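Local coordinates for protein naphthalene dioxygenase large subunit (Rhodococcus sp., PDB 2B1X) that serves as the large (alpha) subunit of a Rieske-type oxygenase, carrying an Fe2/S2 (inorganic) cluster and an Fe (III) ion, at residues Glu68-Ile72 / Gly83-Ala87; Arg64-Glu68 / Trp326-Gly330; Pro144-Leu148 / Gly157-Ala163; Ile41-Val47 / Val298-Leu302. All blocks are in the same frame, centred on the assembly; numbering follows the deposited sequence.

Interaction 1 of 4, residues Glu68-Ile72 / Gly83-Ala87; sequences EDQFI and GHLNA
This is the buried pairing of two antiparallel strands in a beta hairpin, 69-75 with 81-85, inside the Rieske [2Fe-2S] domain. The short strand axes approach to 4.3 Å, and their directions diverge by 135°, a strongly twisted antiparallel arrangement. Phe-71 and Leu-85 form a non-hydrogen-bonded pair (CA-CA 4.5 Å); Ile-72 and His-84 form the hydrogen-bonded pair (CA-CA 5.0 Å), with Ile-72 N to His-84 O at 2.7 Å and His-84 N to Ile-72 O at 2.8 Å. Beyond the last strand residue, Asn-86 N still donates to Gln-70 O at 2.9 Å. Asn-86 is the centre of an inverse gamma turn (phi/psi -83/60), which bends the chain away. Flat Phe-71 (chi1 m) suits the face it shares with Leu-85: Leu-85 CD1 lies over one side of the ring, 4.0 Å from Phe-71 CZ, and Phe-387 of the second subunit packs on both. Branched Ile-72 fills the other face beside His-84, whose NE2 bonds Asn-117 O. Two amides complete the pairing where the strand has ended: with Gln-70 extended (chi1 and chi2 both t) and Asn-86 at chi1 t, Asn-86 ND2 donates to Gln-70 OE1 at 2.6 Å.

Interaction 2 of 4, residues Arg64-Glu68 / Trp326-Gly330; sequences RYISE and WHPLG
His-327 and Ser-67 carry most of this buried contact, with Pro-328 and Tyr-65 adding smaller shares. His-327, in extended strand 318-330 (phi/psi -79/122), points its side chain at the other segment with chi1 t. An imidazole suits the position because it brings a polar nitrogen to the Ser-67 carbonyl while its ring packs beside Tyr-65: His-327 NE2 makes a weak hydrogen bond to Ser-67 O (3.0 Å) and lies 3.4 Å from Tyr-65 CB. The Tyr-65 and His-327 rings are 5.4 Å apart between centroids, their planes at 47°; the hydroxyl of Tyr-65 reaches onward to Asp-127 of the small subunit. Ser-67 follows the end of strand 60-66 and has a positive phi (49/-128), so the chain turns here with its carbonyl presented to the histidine. Its CA-to-CB bond points away, yet Ser-67 OG rests 3.8 Å from Pro-328 CG, and the CA atoms of Ser-67 and Pro-328 are 5.9 Å apart. At the margin Glu-68, salt-bridged to Arg-38, holds two waters through OE2: one also donates to Pro-328 O, the other to Leu-329 O. Leu-329 and Gly-330 form a classic beta bulge against the next strand, 333-343. The whole is a domain interface, the turn after a Rieske strand set against the sheet of the catalytic domain, the two-domain build of a Rieske oxygenase alpha subunit.

Interaction 3 of 4, residues Pro144-Leu148 / Gly157-Ala163; sequences PMPNL and GSLDPHA
The mouth of a beta hairpin, strands 147-151 and 154-158, is closed here by interlocking side chains and one turn. Asn-147 and Ser-158 are its hydrogen-bonded pair (CA-CA 5.0 Å): Asn-147 N to Ser-158 O is 3.0 Å, Ser-158 N to Asn-147 O 2.8 Å. Leu-148 and Gly-157 follow as the non-hydrogen-bonded pair (CA-CA 4.6 Å). Gly-157 is the hollow: a CB there would clash with Met-145 CE, so the bare backbone admits the flexible thioether (chi1 t, chi2 p, chi3 p), whose CG lies 4.0 Å from Gly-157 CA and SD 3.8 Å from Leu-159 CD1. The rigid Pro-146 ring is the next bump, its CG 3.4 Å from Leu-159 O and its CB 4.2 Å from Pro-161 CD. Beyond it, residues 160-163 curl into a type I turn, tightened by Asp-160 OD1 accepting from His-162 N (2.9 Å, an Asx turn). Asn-147 reaches into this curl, its short amide just meeting a backbone carbonyl: Asn-147 ND2 donates to Asp-160 O at 2.8 Å.

Interaction 4 of 4, residues Ile41-Val47 / Val298-Leu302; sequences IFGHAWV and VFPNL
Ile-41 opens a turn in which its carbonyl O accepts from His-44 N (3.1 Å) and Ala-45 N (2.9 Å). Its CB points toward the loop 298-302, and the branched side chain (chi1 -87°, chi2 p) meets two residues: CG1 lies 4.1 Å from Phe-299 CZ, at the edge of that ring, while CG2 is 4.0 Å from Pro-300 CB. Phe-42 (chi1 m) swings its ring to the same loop, with CE2 3.7 Å from Pro-300 CG and 3.9 Å from Asn-301 CG. After this turn, Ala-45 (phi/psi -71/164) leads the chain into an extended course; its methyl is small enough to sit against Pro-300 CD at 3.9 Å. Trp-46 contributes through its backbone: its O is 3.4 Å from Pro-300 CD, and a water lies within hydrogen-bonding reach of both Trp-46 O (3.0 Å) and Phe-299 O (2.9 Å). Val-47 closes the pocket, CG2 4.4 Å from Pro-300 CG and CG1 3.9 Å from Asn-301 OD1. Pro-300 is thus the central knob, a compact ring after a cis peptide bond that kinks the connection between strands 293-298 and 302-309. Around this apolar junction, helix 422-436 packs on Ile-41 and Phe-299, helix 166-170 brings Tyr-169 onto Ala-45 and Pro-300, and Asn-301 ND2 bonds Trp-326 O of strand 318-330.

In the fold
Interactions 1 and 3 lie in series along the chain, both nested in the loop closed by interaction 4; interaction 3 also lies inside that of interaction 2, whose segments alternate with those of interaction 4. Interactions 1 and 2 start from the same stretch, share Glu-68 and use neighbouring strands of one sheet, 69-75 and 60-66, with centres 12 Å apart; Phe-71 N to Arg-64 O (2.8 Å) joins them. Met-145 and Leu-159 of interaction 3 pack against Phe-71 and Ile-66, so the two hairpins meet. Interactions 2 and 4, 10 Å apart between centres, both tie N-terminal segments to the catalytic-domain sheet, linked by Asn-301 ND2 to Trp-326 O (2.9 Å). Together they form a continuous path from the Rieske domain's hairpins to the catalytic domain.

Interaction 1 of 4, residues Glu68-Ile72 / Gly83-Ala87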
loop_
_atom_site.group_PDB
_atom_site.type_symbol
_atom_site.label_atom_id
_atom_site.label_comp_id
_atom_site.label_asym_id
_atom_site.label_seq_id
_atom_site.Cartn_x
_atom_site.Cartn_y
_atom_site.Cartn_z
ATOM N N GLU A 68 11.026 15.564 -2.548
ATOM C CA GLU A 68 11.624 14.278 -2.860
ATOM C C GLU A 68 13.146 14.403 -3.060
ATOM O O GLU A 68 13.848 13.381 -3.182
ATOM C CB GLU A 68 10.987 13.676 -4.153
ATOM C CG GLU A 68 9.518 13.234 -4.054
ATOM C CD GLU A 68 8.530 14.383 -4.154
ATOM O OE1 GLU A 68 8.897 15.494 -4.571
ATOM O OE2 GLU A 68 7.355 14.178 -3.801
ATOM N N ASP A 69 13.685 15.620 -3.172
ATOM C CA ASP A 69 15.138 15.723 -3.378
ATOM C C ASP A 69 15.904 15.507 -2.088
ATOM O O ASP A 69 15.597 16.118 -1.051
ATOM C CB ASP A 69 15.559 17.043 -3.983
ATOM C CG ASP A 69 15.300 17.088 -5.464
ATOM O OD1 ASP A 69 15.930 16.293 -6.212
ATOM O OD2 ASP A 69 14.456 17.875 -5.944
ATOM N N GLN A 70 16.937 14.672 -2.193
ATOM C CA GLN A 70 17.707 14.260 -1.062
ATOM C C GLN A 70 19.098 14.886 -1.108
ATOM O O GLN A 70 19.781 14.785 -2.127
ATOM C CB GLN A 70 17.779 12.733 -1.054
ATOM C CG GLN A 70 18.223 12.157 0.273
ATOM C CD GLN A 70 18.409 10.651 0.192
ATOM O OE1 GLN A 70 19.270 10.208 -0.508
ATOM N NE2 GLN A 70 17.608 9.883 0.920
ATOM N N PHE A 71 19.503 15.519 0.005
ATOM C CA PHE A 71 20.758 16.252 0.091
ATOM C C PHE A 71 21.599 15.778 1.243
ATOM O O PHE A 71 21.077 15.544 2.334
ATOM C CB PHE A 71 20.508 17.768 0.226
ATOM C CG PHE A 71 19.938 18.380 -1.003
ATOM C CD1 PHE A 71 18.548 18.421 -1.199
ATOM C CD2 PHE A 71 20.788 18.871 -2.005
ATOM C CE1 PHE A 71 18.006 18.970 -2.383
ATOM C CE2 PHE A 71 20.261 19.423 -3.192
ATOM C CZ PHE A 71 18.868 19.452 -3.385
ATOM N N ILE A 72 22.902 15.616 1.005
ATOM C CA ILE A 72 23.851 15.460 2.115
ATOM C C ILE A 72 24.195 16.853 2.655
ATOM O O ILE A 72 24.631 17.739 1.899
ATOM C CB ILE A 72 25.162 14.762 1.619
ATOM C CG1 ILE A 72 24.876 13.346 1.123
ATOM C CG2 ILE A 72 26.192 14.710 2.702
ATOM C CD1 ILE A 72 25.989 12.846 0.179
ATOM N N GLY A 83 25.991 21.417 1.140
ATOM C CA GLY A 83 24.779 20.701 0.807
ATOM C C GLY A 83 24.966 20.120 -0.594
ATOM O O GLY A 83 25.095 20.875 -1.550
ATOM N N HIS A 84 25.009 18.784 -0.683
ATOM C CA HIS A 84 25.254 18.056 -1.923
ATOM C C HIS A 84 24.061 17.218 -2.284
ATOM O O HIS A 84 23.615 16.427 -1.458
ATOM C CB HIS A 84 26.365 17.014 -1.733
ATOM C CG HIS A 84 27.641 17.535 -1.168
ATOM N ND1 HIS A 84 28.395 18.519 -1.790
ATOM C CD2 HIS A 84 28.344 17.149 -0.079
ATOM C CE1 HIS A 84 29.479 18.748 -1.074
ATOM N NE2 HIS A 84 29.483 17.914 -0.048
ATOM N N LEU A 85 23.581 17.299 -3.523
ATOM C CA LEU A 85 22.568 16.372 -3.986
ATOM C C LEU A 85 23.097 14.941 -3.860
ATOM O O LEU A 85 24.196 14.618 -4.359
ATOM C CB LEU A 85 22.153 16.670 -5.455
ATOM C CG LEU A 85 21.070 15.744 -6.051
ATOM C CD1 LEU A 85 19.717 16.096 -5.431
ATOM C CD2 LEU A 85 21.015 15.867 -7.599
ATOM N N ASN A 86 22.317 14.070 -3.218
ATOM C CA ASN A 86 22.769 12.718 -2.920
ATOM C C ASN A 86 22.588 11.753 -4.095
ATOM O O ASN A 86 21.897 10.720 -3.993
ATOM C CB ASN A 86 22.069 12.199 -1.674
ATOM C CG ASN A 86 22.665 10.897 -1.171
ATOM O OD1 ASN A 86 23.775 10.531 -1.539
ATOM N ND2 ASN A 86 21.900 10.170 -0.350
ATOM N N ALA A 87 23.238 12.089 -5.202
ATOM C CA ALA A 87 23.027 11.430 -6.484
ATOM C C ALA A 87 24.335 11.502 -7.213
ATOM O O ALA A 87 24.768 12.589 -7.593
ATOM C CB ALA A 87 21.908 12.131 -7.291
#

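Interaction 2 of 4, residues Arg64-Glu68 / Trp326-Gly330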
loop_
_atom_site.group_PDB
_atom_site.type_symbol
_atom_site.label_atom_id
_atom_site.label_comp_id
_atom_site.label_asym_id
_atom_site.label_seq_id
_atom_site.Cartn_x
_atom_site.Cartn_y
_atom_site.Cartn_z
ATOM N N ARG A 64 19.054 15.082 4.394
ATOM C CA ARG A 64 17.837 15.872 4.559
ATOM C C ARG A 64 17.206 16.206 3.218
ATOM O O ARG A 64 17.781 15.844 2.173
ATOM C CB ARG A 64 18.125 17.103 5.420
ATOM C CG ARG A 64 18.647 16.725 6.800
ATOM C CD ARG A 64 17.547 16.162 7.752
ATOM N NE ARG A 64 18.101 15.508 8.928
ATOM C CZ ARG A 64 18.549 16.140 10.022
ATOM N NH1 ARG A 64 18.521 17.479 10.118
ATOM N NH2 ARG A 64 19.037 15.436 11.028
ATOM N N TYR A 65 16.047 16.875 3.214
ATOM C CA TYR A 65 15.235 16.951 1.985
ATOM C C TYR A 65 14.715 18.322 1.601
ATOM O O TYR A 65 14.447 19.163 2.476
ATOM C CB TYR A 65 13.987 16.051 2.122
ATOM C CG TYR A 65 14.331 14.637 2.327
ATOM C CD1 TYR A 65 14.715 14.157 3.565
ATOM C CD2 TYR A 65 14.333 13.758 1.235
ATOM C CE1 TYR A 65 15.074 12.797 3.738
ATOM C CE2 TYR A 65 14.641 12.433 1.402
ATOM C CZ TYR A 65 15.026 11.958 2.653
ATOM O OH TYR A 65 15.385 10.627 2.762
ATOM N N ILE A 66 14.535 18.521 0.306
ATOM C CA ILE A 66 13.527 19.447 -0.186
ATOM C C ILE A 66 12.607 18.621 -1.028
ATOM O O ILE A 66 12.985 18.154 -2.116
ATOM C CB ILE A 66 14.130 20.666 -0.948
ATOM C CG1 ILE A 66 15.141 21.406 -0.028
ATOM C CG2 ILE A 66 13.019 21.590 -1.398
ATOM C CD1 ILE A 66 15.855 22.630 -0.636
ATOM N N SER A 67 11.400 18.402 -0.500
ATOM C CA SER A 67 10.455 17.456 -1.068
ATOM C C SER A 67 11.140 16.111 -1.343
ATOM O O SER A 67 11.758 15.584 -0.455
ATOM C CB SER A 67 9.722 18.044 -2.287
ATOM O OG SER A 67 9.072 19.259 -1.888
ATOM N N GLU A 68 11.026 15.564 -2.548
ATOM C CA GLU A 68 11.624 14.278 -2.860
ATOM C C GLU A 68 13.146 14.403 -3.060
ATOM O O GLU A 68 13.848 13.381 -3.182
ATOM C CB GLU A 68 10.987 13.676 -4.153
ATOM C CG GLU A 68 9.518 13.234 -4.054
ATOM C CD GLU A 68 8.530 14.383 -4.154
ATOM O OE1 GLU A 68 8.897 15.494 -4.571
ATOM O OE2 GLU A 68 7.355 14.178 -3.801
ATOM N N TRP A 326 7.289 20.086 8.657
ATOM C CA TRP A 326 6.130 19.384 8.151
ATOM C C TRP A 326 6.557 19.002 6.747
ATOM O O TRP A 326 6.367 19.762 5.803
ATOM C CB TRP A 326 4.873 20.276 8.164
ATOM C CG TRP A 326 4.700 21.026 9.416
ATOM C CD1 TRP A 326 4.848 22.400 9.609
ATOM C CD2 TRP A 326 4.370 20.474 10.696
ATOM N NE1 TRP A 326 4.607 22.702 10.927
ATOM C CE2 TRP A 326 4.290 21.547 11.609
ATOM C CE3 TRP A 326 4.100 19.163 11.161
ATOM C CZ2 TRP A 326 3.988 21.367 12.963
ATOM C CZ3 TRP A 326 3.777 18.992 12.529
ATOM C CH2 TRP A 326 3.736 20.110 13.411
ATOM N N HIS A 327 7.184 17.836 6.626
ATOM C CA HIS A 327 7.755 17.460 5.332
ATOM C C HIS A 327 6.707 16.924 4.330
ATOM O O HIS A 327 6.047 15.940 4.606
ATOM C CB HIS A 327 8.918 16.467 5.490
ATOM C CG HIS A 327 9.610 16.208 4.207
ATOM N ND1 HIS A 327 9.585 14.971 3.589
ATOM C CD2 HIS A 327 10.266 17.045 3.370
ATOM C CE1 HIS A 327 10.239 15.050 2.444
ATOM N NE2 HIS A 327 10.636 16.301 2.277
ATOM N N PRO A 328 6.564 17.549 3.160
ATOM C CA PRO A 328 5.542 17.110 2.194
ATOM C C PRO A 328 5.827 15.775 1.458
ATOM O O PRO A 328 6.836 15.625 0.711
ATOM C CB PRO A 328 5.505 18.262 1.172
ATOM C CG PRO A 328 6.900 18.787 1.167
ATOM C CD PRO A 328 7.343 18.708 2.657
ATOM N N LEU A 329 4.903 14.835 1.610
ATOM C CA LEU A 329 5.073 13.504 1.006
ATOM C C LEU A 329 4.055 13.329 -0.137
ATOM O O LEU A 329 4.312 12.621 -1.107
ATOM C CB LEU A 329 4.894 12.420 2.068
ATOM C CG LEU A 329 6.053 12.161 3.026
ATOM C CD1 LEU A 329 5.713 10.972 3.939
ATOM C CD2 LEU A 329 7.353 11.887 2.231
ATOM N N GLY A 330 2.889 13.963 -0.002
ATOM C CA GLY A 330 1.866 13.936 -1.054
ATOM C C GLY A 330 0.736 14.862 -0.593
ATOM O O GLY A 330 0.868 15.523 0.481
HETATM O O HOH W 1 6.212 15.895 -2.130
HETATM O O HOH W 2 6.662 12.101 -2.021
#

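Interaction 3 of 4, residues Pro144-Leu148 / Gly157-Ala163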
loop_
_atom_site.group_PDB
_atom_site.type_symbol
_atom_site.label_atom_id
_atom_site.label_comp_id
_atom_site.label_asym_id
_atom_site.label_seq_id
_atom_site.Cartn_x
_atom_site.Cartn_y
_atom_site.Cartn_z
ATOM N N PRO A 144 25.759 20.955 -6.088
ATOM C CA PRO A 144 25.504 21.745 -4.892
ATOM C C PRO A 144 24.023 22.115 -4.810
ATOM O O PRO A 144 23.344 22.230 -5.843
ATOM C CB PRO A 144 26.357 23.017 -5.109
ATOM C CG PRO A 144 27.150 22.822 -6.331
ATOM C CD PRO A 144 26.501 21.713 -7.119
ATOM N N MET A 145 23.526 22.234 -3.589
ATOM C CA MET A 145 22.296 22.996 -3.320
ATOM C C MET A 145 22.477 24.380 -3.973
ATOM O O MET A 145 23.459 25.058 -3.689
ATOM C CB MET A 145 22.134 23.154 -1.803
ATOM C CG MET A 145 20.947 24.030 -1.339
ATOM S SD MET A 145 19.379 23.208 -1.828
ATOM C CE MET A 145 19.404 21.918 -0.539
ATOM N N PRO A 146 21.569 24.774 -4.867
ATOM C CA PRO A 146 21.705 26.032 -5.606
ATOM C C PRO A 146 21.873 27.227 -4.685
ATOM O O PRO A 146 22.668 28.086 -4.987
ATOM C CB PRO A 146 20.390 26.116 -6.392
ATOM C CG PRO A 146 19.995 24.676 -6.591
ATOM C CD PRO A 146 20.373 24.007 -5.286
ATOM N N ASN A 147 21.131 27.274 -3.581
ATOM C CA ASN A 147 21.320 28.311 -2.593
ATOM C C ASN A 147 21.365 27.702 -1.180
ATOM O O ASN A 147 20.438 27.005 -0.766
ATOM C CB ASN A 147 20.212 29.372 -2.724
ATOM C CG ASN A 147 20.725 30.688 -3.253
ATOM O OD1 ASN A 147 21.682 31.237 -2.732
ATOM N ND2 ASN A 147 20.077 31.209 -4.268
ATOM N N LEU A 148 22.457 27.945 -0.464
ATOM C CA LEU A 148 22.607 27.410 0.888
ATOM C C LEU A 148 23.060 28.509 1.829
ATOM O O LEU A 148 23.968 29.273 1.501
ATOM C CB LEU A 148 23.627 26.261 0.919
ATOM C CG LEU A 148 23.835 25.472 2.235
ATOM C CD1 LEU A 148 22.746 24.440 2.485
ATOM C CD2 LEU A 148 25.219 24.765 2.240
ATOM N N GLY A 157 18.090 25.701 2.702
ATOM C CA GLY A 157 18.421 25.634 1.296
ATOM C C GLY A 157 17.276 26.037 0.410
ATOM O O GLY A 157 16.078 25.954 0.784
ATOM N N SER A 158 17.631 26.517 -0.765
ATOM C CA SER A 158 16.634 26.836 -1.775
ATOM C C SER A 158 17.083 26.223 -3.096
ATOM O O SER A 158 18.281 26.202 -3.421
ATOM C CB SER A 158 16.418 28.352 -1.909
ATOM O OG SER A 158 15.710 28.632 -3.114
ATOM N N LEU A 159 16.117 25.724 -3.850
ATOM C CA LEU A 159 16.394 25.154 -5.166
ATOM C C LEU A 159 16.592 26.214 -6.262
ATOM O O LEU A 159 16.943 25.879 -7.411
ATOM C CB LEU A 159 15.251 24.197 -5.535
ATOM C CG LEU A 159 15.497 22.701 -5.321
ATOM C CD1 LEU A 159 16.743 22.317 -4.462
ATOM C CD2 LEU A 159 14.240 21.942 -4.907
ATOM N N ASP A 160 16.341 27.477 -5.914
ATOM C CA ASP A 160 16.333 28.585 -6.863
ATOM C C ASP A 160 17.653 29.371 -6.745
ATOM O O ASP A 160 17.952 29.959 -5.693
ATOM C CB ASP A 160 15.108 29.470 -6.584
ATOM C CG ASP A 160 15.016 30.691 -7.497
ATOM O OD1 ASP A 160 15.846 30.877 -8.423
ATOM O OD2 ASP A 160 14.094 31.507 -7.356
ATOM N N PRO A 161 18.476 29.317 -7.787
ATOM C CA PRO A 161 19.765 30.012 -7.770
ATOM C C PRO A 161 19.604 31.523 -7.673
ATOM O O PRO A 161 20.535 32.189 -7.213
ATOM C CB PRO A 161 20.423 29.587 -9.104
ATOM C CG PRO A 161 19.370 29.042 -9.910
ATOM C CD PRO A 161 18.265 28.571 -9.033
ATOM N N HIS A 162 18.432 32.039 -8.048
ATOM C CA HIS A 162 18.171 33.485 -8.075
ATOM C C HIS A 162 17.283 33.956 -6.910
ATOM O O HIS A 162 16.748 35.059 -6.944
ATOM C CB HIS A 162 17.548 33.894 -9.417
ATOM C CG HIS A 162 18.322 33.431 -10.604
ATOM N ND1 HIS A 162 19.621 33.823 -10.842
ATOM C CD2 HIS A 162 17.995 32.583 -11.609
ATOM C CE1 HIS A 162 20.059 33.251 -11.947
ATOM N NE2 HIS A 162 19.093 32.488 -12.430
ATOM N N ALA A 163 17.144 33.116 -5.889
ATOM C CA ALA A 163 16.392 33.459 -4.698
ATOM C C ALA A 163 16.970 34.705 -4.028
ATOM O O ALA A 163 18.179 34.984 -4.119
ATOM C CB ALA A 163 16.401 32.316 -3.737
HETATM O O HOH W 3 20.469 34.159 -5.030
#

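Interaction 4 of 4, residues Ile41-Val47 / Val298-Leu302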
loop_
_atom_site.group_PDB
_atom_site.type_symbol
_atom_site.label_atom_id
_atom_site.label_comp_id
_atom_site.label_asym_id
_atom_site.label_seq_id
_atom_site.Cartn_x
_atom_site.Cartn_y
_atom_site.Cartn_z
ATOM N N ILE A 41 6.246 26.387 -4.675
ATOM C CA ILE A 41 6.708 26.667 -3.309
ATOM C C ILE A 41 8.070 26.045 -3.026
ATOM O O ILE A 41 9.003 26.766 -2.772
ATOM C CB ILE A 41 5.662 26.252 -2.219
ATOM C CG1 ILE A 41 4.670 27.399 -1.975
ATOM C CG2 ILE A 41 6.333 25.972 -0.919
ATOM C CD1 ILE A 41 3.615 27.521 -2.997
ATOM N N PHE A 42 8.176 24.716 -3.124
ATOM C CA PHE A 42 9.371 24.010 -2.660
ATOM C C PHE A 42 10.562 24.133 -3.595
ATOM O O PHE A 42 11.710 23.938 -3.175
ATOM C CB PHE A 42 9.046 22.560 -2.234
ATOM C CG PHE A 42 8.158 22.493 -1.010
ATOM C CD1 PHE A 42 6.790 22.177 -1.134
ATOM C CD2 PHE A 42 8.655 22.808 0.249
ATOM C CE1 PHE A 42 5.968 22.169 -0.049
ATOM C CE2 PHE A 42 7.833 22.792 1.377
ATOM C CZ PHE A 42 6.488 22.476 1.244
ATOM N N GLY A 43 10.296 24.498 -4.847
ATOM C CA GLY A 43 11.362 24.825 -5.767
ATOM C C GLY A 43 11.860 26.264 -5.693
ATOM O O GLY A 43 12.837 26.607 -6.364
ATOM N N HIS A 44 11.234 27.102 -4.859
ATOM C CA HIS A 44 11.665 28.492 -4.768
ATOM C C HIS A 44 11.997 28.961 -3.354
ATOM O O HIS A 44 12.971 29.657 -3.154
ATOM C CB HIS A 44 10.626 29.398 -5.418
ATOM C CG HIS A 44 10.601 29.280 -6.906
ATOM N ND1 HIS A 44 9.852 28.327 -7.571
ATOM C CD2 HIS A 44 11.270 29.967 -7.861
ATOM C CE1 HIS A 44 10.054 28.441 -8.872
ATOM N NE2 HIS A 44 10.901 29.439 -9.075
ATOM N N ALA A 45 11.202 28.547 -2.376
ATOM C CA ALA A 45 11.320 29.031 -1.015
ATOM C C ALA A 45 12.561 28.497 -0.334
ATOM O O ALA A 45 13.180 27.551 -0.816
ATOM C CB ALA A 45 10.081 28.629 -0.218
ATOM N N TRP A 46 12.943 29.132 0.775
ATOM C CA TRP A 46 14.033 28.640 1.598
ATOM C C TRP A 46 13.432 27.614 2.560
ATOM O O TRP A 46 12.496 27.937 3.302
ATOM C CB TRP A 46 14.662 29.781 2.404
ATOM C CG TRP A 46 15.577 30.653 1.616
ATOM C CD1 TRP A 46 15.249 31.799 0.960
ATOM C CD2 TRP A 46 16.961 30.422 1.352
ATOM N NE1 TRP A 46 16.353 32.322 0.325
ATOM C CE2 TRP A 46 17.423 31.498 0.561
ATOM C CE3 TRP A 46 17.878 29.425 1.738
ATOM C CZ2 TRP A 46 18.756 31.614 0.155
ATOM C CZ3 TRP A 46 19.191 29.532 1.329
ATOM C CH2 TRP A 46 19.623 30.614 0.542
ATOM N N VAL A 47 14.031 26.428 2.604
ATOM C CA VAL A 47 13.533 25.298 3.400
ATOM C C VAL A 47 14.587 24.863 4.438
ATOM O O VAL A 47 15.769 24.758 4.128
ATOM C CB VAL A 47 13.226 24.105 2.479
ATOM C CG1 VAL A 47 12.808 22.851 3.300
ATOM C CG2 VAL A 47 12.197 24.522 1.382
ATOM N N VAL A 298 8.146 29.548 10.158
ATOM C CA VAL A 298 8.970 30.116 9.108
ATOM C C VAL A 298 8.523 29.528 7.746
ATOM O O VAL A 298 8.726 28.347 7.454
ATOM C CB VAL A 298 10.472 29.806 9.344
ATOM C CG1 VAL A 298 11.322 30.506 8.304
ATOM C CG2 VAL A 298 10.877 30.249 10.758
ATOM N N PHE A 299 7.895 30.344 6.925
ATOM C CA PHE A 299 7.382 29.841 5.651
ATOM C C PHE A 299 8.483 29.151 4.848
ATOM O O PHE A 299 9.601 29.658 4.790
ATOM C CB PHE A 299 6.825 30.986 4.823
ATOM C CG PHE A 299 6.064 30.535 3.640
ATOM C CD1 PHE A 299 4.673 30.394 3.700
ATOM C CD2 PHE A 299 6.728 30.272 2.442
ATOM C CE1 PHE A 299 3.951 29.966 2.585
ATOM C CE2 PHE A 299 6.009 29.815 1.300
ATOM C CZ PHE A 299 4.629 29.668 1.381
ATOM N N PRO A 300 8.188 28.021 4.205
ATOM C CA PRO A 300 6.872 27.356 4.273
ATOM C C PRO A 300 6.600 26.437 5.472
ATOM O O PRO A 300 5.480 26.526 6.014
ATOM C CB PRO A 300 6.820 26.532 2.975
ATOM C CG PRO A 300 8.316 26.277 2.629
ATOM C CD PRO A 300 9.131 27.343 3.285
ATOM N N ASN A 301 7.537 25.575 5.857
ATOM C CA ASN A 301 7.141 24.366 6.613
ATOM C C ASN A 301 8.033 24.084 7.830
ATOM O O ASN A 301 8.141 22.944 8.265
ATOM C CB ASN A 301 7.090 23.132 5.688
ATOM C CG ASN A 301 8.488 22.683 5.227
ATOM O OD1 ASN A 301 9.391 23.500 5.111
ATOM N ND2 ASN A 301 8.666 21.386 4.998
ATOM N N LEU A 302 8.674 25.121 8.375
ATOM C CA LEU A 302 9.406 25.000 9.629
ATOM C C LEU A 302 8.605 25.704 10.711
ATOM O O LEU A 302 8.334 26.902 10.588
ATOM C CB LEU A 302 10.812 25.645 9.543
ATOM C CG LEU A 302 11.507 25.868 10.930
ATOM C CD1 LEU A 302 11.856 24.516 11.528
ATOM C CD2 LEU A 302 12.731 26.750 10.840
HETATM O O HOH W 4 11.259 27.562 6.003
#